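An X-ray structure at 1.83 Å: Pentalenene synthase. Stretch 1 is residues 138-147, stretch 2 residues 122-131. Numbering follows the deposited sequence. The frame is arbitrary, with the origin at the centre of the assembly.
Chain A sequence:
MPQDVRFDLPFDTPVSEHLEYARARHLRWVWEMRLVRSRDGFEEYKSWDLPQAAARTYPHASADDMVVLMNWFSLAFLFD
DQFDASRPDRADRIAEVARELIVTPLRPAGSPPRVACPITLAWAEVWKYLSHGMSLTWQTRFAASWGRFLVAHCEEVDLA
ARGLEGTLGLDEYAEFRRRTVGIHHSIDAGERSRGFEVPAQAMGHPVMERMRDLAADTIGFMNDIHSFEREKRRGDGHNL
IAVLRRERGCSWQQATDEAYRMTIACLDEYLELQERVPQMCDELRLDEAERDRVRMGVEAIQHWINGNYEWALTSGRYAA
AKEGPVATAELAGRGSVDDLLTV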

# COMPACT_ATOMS: atom_id res chain seq x y z
N TRP A 138 4.72 7.56 -6.48
CA TRP A 138 3.33 7.77 -6.80
C TRP A 138 2.56 6.44 -6.72
O TRP A 138 1.44 6.40 -6.18
CB TRP A 138 3.15 8.40 -8.19
CG TRP A 138 1.72 8.62 -8.51
CD1 TRP A 138 0.99 9.76 -8.24
CD2 TRP A 138 0.80 7.69 -9.07
NE1 TRP A 138 -0.30 9.59 -8.64
CE2 TRP A 138 -0.45 8.34 -9.18
CE3 TRP A 138 0.90 6.38 -9.54
CZ2 TRP A 138 -1.58 7.70 -9.63
CZ3 TRP A 138 -0.22 5.75 -10.01
CH2 TRP A 138 -1.43 6.41 -10.11
N GLN A 139 3.14 5.35 -7.25
CA GLN A 139 2.48 4.07 -7.25
C GLN A 139 2.24 3.57 -5.81
O GLN A 139 1.19 2.97 -5.54
CB GLN A 139 3.29 3.02 -8.04
CG GLN A 139 3.37 3.35 -9.49
CD GLN A 139 4.23 2.35 -10.25
OE1 GLN A 139 3.99 1.18 -10.15
NE2 GLN A 139 5.17 2.80 -11.02
N THR A 140 3.17 3.80 -4.93
CA THR A 140 3.03 3.44 -3.50
C THR A 140 1.92 4.22 -2.82
O THR A 140 1.09 3.66 -2.16
CB THR A 140 4.34 3.70 -2.78
OG1 THR A 140 5.29 2.73 -3.22
CG2 THR A 140 4.20 3.64 -1.28
N ARG A 141 1.94 5.53 -3.04
CA ARG A 141 0.90 6.40 -2.54
C ARG A 141 -0.49 5.99 -3.06
O ARG A 141 -1.41 5.86 -2.25
CB ARG A 141 1.24 7.87 -2.84
CG ARG A 141 0.08 8.83 -2.63
CD ARG A 141 0.53 10.24 -2.25
NE ARG A 141 1.42 10.84 -3.23
CZ ARG A 141 1.08 11.36 -4.41
NH1 ARG A 141 2.06 11.86 -5.22
NH2 ARG A 141 -0.17 11.35 -4.84
N PHE A 142 -0.62 5.79 -4.37
CA PHE A 142 -1.88 5.35 -4.99
C PHE A 142 -2.33 4.02 -4.38
O PHE A 142 -3.51 3.82 -4.00
CB PHE A 142 -1.81 5.23 -6.51
CG PHE A 142 -3.12 4.75 -7.11
CD1 PHE A 142 -3.44 3.40 -7.18
CD2 PHE A 142 -4.04 5.64 -7.54
CE1 PHE A 142 -4.68 2.97 -7.63
CE2 PHE A 142 -5.27 5.24 -8.05
CZ PHE A 142 -5.60 3.89 -8.10
N ALA A 143 -1.39 3.11 -4.28
CA ALA A 143 -1.71 1.77 -3.86
C ALA A 143 -2.26 1.77 -2.42
O ALA A 143 -3.21 1.06 -2.08
CB ALA A 143 -0.49 0.88 -3.94
N ALA A 144 -1.68 2.57 -1.57
CA ALA A 144 -2.21 2.58 -0.20
C ALA A 144 -3.55 3.33 -0.17
O ALA A 144 -4.44 2.89 0.49
CB ALA A 144 -1.21 3.23 0.74
N SER A 145 -3.70 4.45 -0.87
CA SER A 145 -4.97 5.17 -0.91
C SER A 145 -6.15 4.26 -1.38
O SER A 145 -7.20 4.15 -0.74
CB SER A 145 -4.89 6.42 -1.82
OG SER A 145 -4.03 7.42 -1.34
N TRP A 146 -5.93 3.58 -2.50
CA TRP A 146 -6.88 2.65 -3.11
C TRP A 146 -7.20 1.48 -2.16
O TRP A 146 -8.35 1.09 -1.99
CB TRP A 146 -6.23 2.09 -4.37
CG TRP A 146 -6.97 1.03 -5.16
CD1 TRP A 146 -6.55 -0.26 -5.34
CD2 TRP A 146 -8.14 1.17 -5.97
NE1 TRP A 146 -7.39 -0.92 -6.14
CE2 TRP A 146 -8.38 -0.10 -6.55
CE3 TRP A 146 -9.04 2.21 -6.22
CZ2 TRP A 146 -9.47 -0.35 -7.39
CZ3 TRP A 146 -10.11 1.96 -7.10
CH2 TRP A 146 -10.32 0.67 -7.64
N GLY A 147 -6.14 0.94 -1.58
CA GLY A 147 -6.28 -0.12 -0.57
C GLY A 147 -7.10 0.28 0.65
O GLY A 147 -7.99 -0.48 1.07
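Stretch 2 (122-131) AWAEVWKYLS

Helices whose axes stand well apart can still pack tightly if large aromatic side chains fill the space between them, and this pair from pentalenene synthase illustrates the principle. At its apolar centre lies Phe142, whose CD1 comes within 3.4 Å of CZ3 of Trp127. The two six-membered rings are nearly parallel, with planes at 28°, but they are slid apart, their centroids 5.4 Å from each other, so they barely overlap. The same phenyl ring also reaches Trp123, with Phe142 CE1 3.9 Å from Trp123 CH2 at the edge of the indole, and Leu130, with Phe142 CZ 4.1 Å from Leu130 CD2.

Both segments are helical, and residues 122-131 run largely against 138-147, their N-to-C directions at 141°. The axes approach no closer than 11.8 Å, a gap bridged by long side chains. Trp127 shows how: its CA-to-CB bond points sideways, yet a t rotamer (chi1 170°) brings its indole across.

One helical turn beyond Phe142, Trp146 meets Trp123. Trp123 CZ2 lies over one face of the Trp146 ring, 3.4 Å from Trp146 NE1, and the six-membered rings are oblique, at 37°. Their nitrogens, Trp123 NE1 and Trp146 NE1, are 3.5 Å apart but, both being donors, cannot bond to each other; each is satisfied elsewhere in the structure.

One turn the other way, Trp138 CZ3 lies 4.0 Å from Trp127 CH2, while Trp138 CH2 approaches the backbone at Leu130 O, 4.1 Å away.

The polar edge is at Gln139 and Ser131, whose CA atoms are 6.5 Å apart. Gln139 OE1 lies 3.9 Å from Trp127 CZ2 and 4.0 Å from Ser131 CB, while Ser131 OG turns back to donate a 2.8 Å hydrogen bond to Trp127 O. No hydrogen bond joins the two stretches; the contacts between them are van der Waals packing.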

# COMPACT_ATOMS: atom_id res chain seq x y z
N ALA A 122 -10.27 -6.82 -15.60
CA ALA A 122 -10.40 -5.45 -16.04
C ALA A 122 -9.45 -4.58 -15.29
O ALA A 122 -8.74 -3.77 -15.88
CB ALA A 122 -11.81 -4.95 -15.89
N TRP A 123 -9.43 -4.72 -13.96
CA TRP A 123 -8.49 -3.93 -13.18
C TRP A 123 -7.05 -4.26 -13.45
O TRP A 123 -6.23 -3.36 -13.53
CB TRP A 123 -8.84 -4.03 -11.68
CG TRP A 123 -7.97 -3.27 -10.73
CD1 TRP A 123 -7.39 -3.81 -9.62
CD2 TRP A 123 -7.55 -1.88 -10.76
NE1 TRP A 123 -6.69 -2.85 -8.94
CE2 TRP A 123 -6.75 -1.66 -9.62
CE3 TRP A 123 -7.78 -0.81 -11.62
CZ2 TRP A 123 -6.15 -0.42 -9.32
CZ3 TRP A 123 -7.19 0.44 -11.32
CH2 TRP A 123 -6.37 0.61 -10.19
N ALA A 124 -6.68 -5.53 -13.60
CA ALA A 124 -5.28 -5.77 -13.96
C ALA A 124 -4.86 -5.01 -15.22
O ALA A 124 -3.71 -4.50 -15.32
CB ALA A 124 -4.98 -7.24 -14.10
N GLU A 125 -5.79 -4.89 -16.17
CA GLU A 125 -5.53 -4.13 -17.40
C GLU A 125 -5.38 -2.65 -17.14
O GLU A 125 -4.39 -2.11 -17.54
CB GLU A 125 -6.63 -4.35 -18.48
CG GLU A 125 -6.34 -3.54 -19.76
CD GLU A 125 -7.53 -3.47 -20.71
OE1 GLU A 125 -7.82 -4.53 -21.30
OE2 GLU A 125 -8.16 -2.37 -20.83
N VAL A 126 -6.33 -2.07 -16.41
CA VAL A 126 -6.38 -0.64 -16.17
C VAL A 126 -5.19 -0.18 -15.41
O VAL A 126 -4.66 0.89 -15.71
CB VAL A 126 -7.72 -0.19 -15.54
CG1 VAL A 126 -7.71 1.20 -14.92
CG2 VAL A 126 -8.84 -0.35 -16.55
N TRP A 127 -4.76 -0.96 -14.42
CA TRP A 127 -3.63 -0.56 -13.58
C TRP A 127 -2.33 -0.46 -14.37
O TRP A 127 -1.58 0.45 -14.19
CB TRP A 127 -3.43 -1.52 -12.38
CG TRP A 127 -2.15 -1.26 -11.66
CD1 TRP A 127 -1.05 -2.06 -11.65
CD2 TRP A 127 -1.80 -0.10 -10.92
NE1 TRP A 127 -0.03 -1.48 -10.93
CE2 TRP A 127 -0.47 -0.27 -10.47
CE3 TRP A 127 -2.46 1.09 -10.61
CZ2 TRP A 127 0.18 0.67 -9.70
CZ3 TRP A 127 -1.79 2.03 -9.88
CH2 TRP A 127 -0.50 1.79 -9.39
N LYS A 128 -2.13 -1.33 -15.33
CA LYS A 128 -0.99 -1.25 -16.21
C LYS A 128 -0.93 0.10 -16.94
O LYS A 128 0.13 0.73 -16.99
CB LYS A 128 -1.08 -2.41 -17.19
CG LYS A 128 0.05 -2.42 -18.24
CD LYS A 128 -0.03 -3.69 -19.08
CE LYS A 128 -1.38 -3.79 -19.80
NZ LYS A 128 -1.40 -4.97 -20.71
N TYR A 129 -2.08 0.60 -17.41
CA TYR A 129 -2.08 1.97 -18.01
C TYR A 129 -2.00 3.10 -17.03
O TYR A 129 -1.33 4.11 -17.27
CB TYR A 129 -3.32 2.16 -18.85
CG TYR A 129 -3.34 1.25 -20.07
CD1 TYR A 129 -2.33 1.32 -21.02
CD2 TYR A 129 -4.36 0.31 -20.27
CE1 TYR A 129 -2.33 0.50 -22.14
CE2 TYR A 129 -4.38 -0.49 -21.39
CZ TYR A 129 -3.36 -0.40 -22.31
OH TYR A 129 -3.36 -1.21 -23.41
N LEU A 130 -2.76 2.99 -15.93
CA LEU A 130 -2.79 4.05 -14.94
C LEU A 130 -1.42 4.23 -14.31
O LEU A 130 -1.00 5.36 -14.02
CB LEU A 130 -3.86 3.68 -13.92
CG LEU A 130 -4.63 4.71 -13.16
CD1 LEU A 130 -5.43 5.58 -14.10
CD2 LEU A 130 -5.55 3.97 -12.20
N SER A 131 -0.69 3.13 -14.07
CA SER A 131 0.68 3.25 -13.46
C SER A 131 1.79 3.64 -14.46
O SER A 131 2.92 3.99 -14.06
CB SER A 131 1.08 1.94 -12.79
OG SER A 131 1.17 0.85 -13.70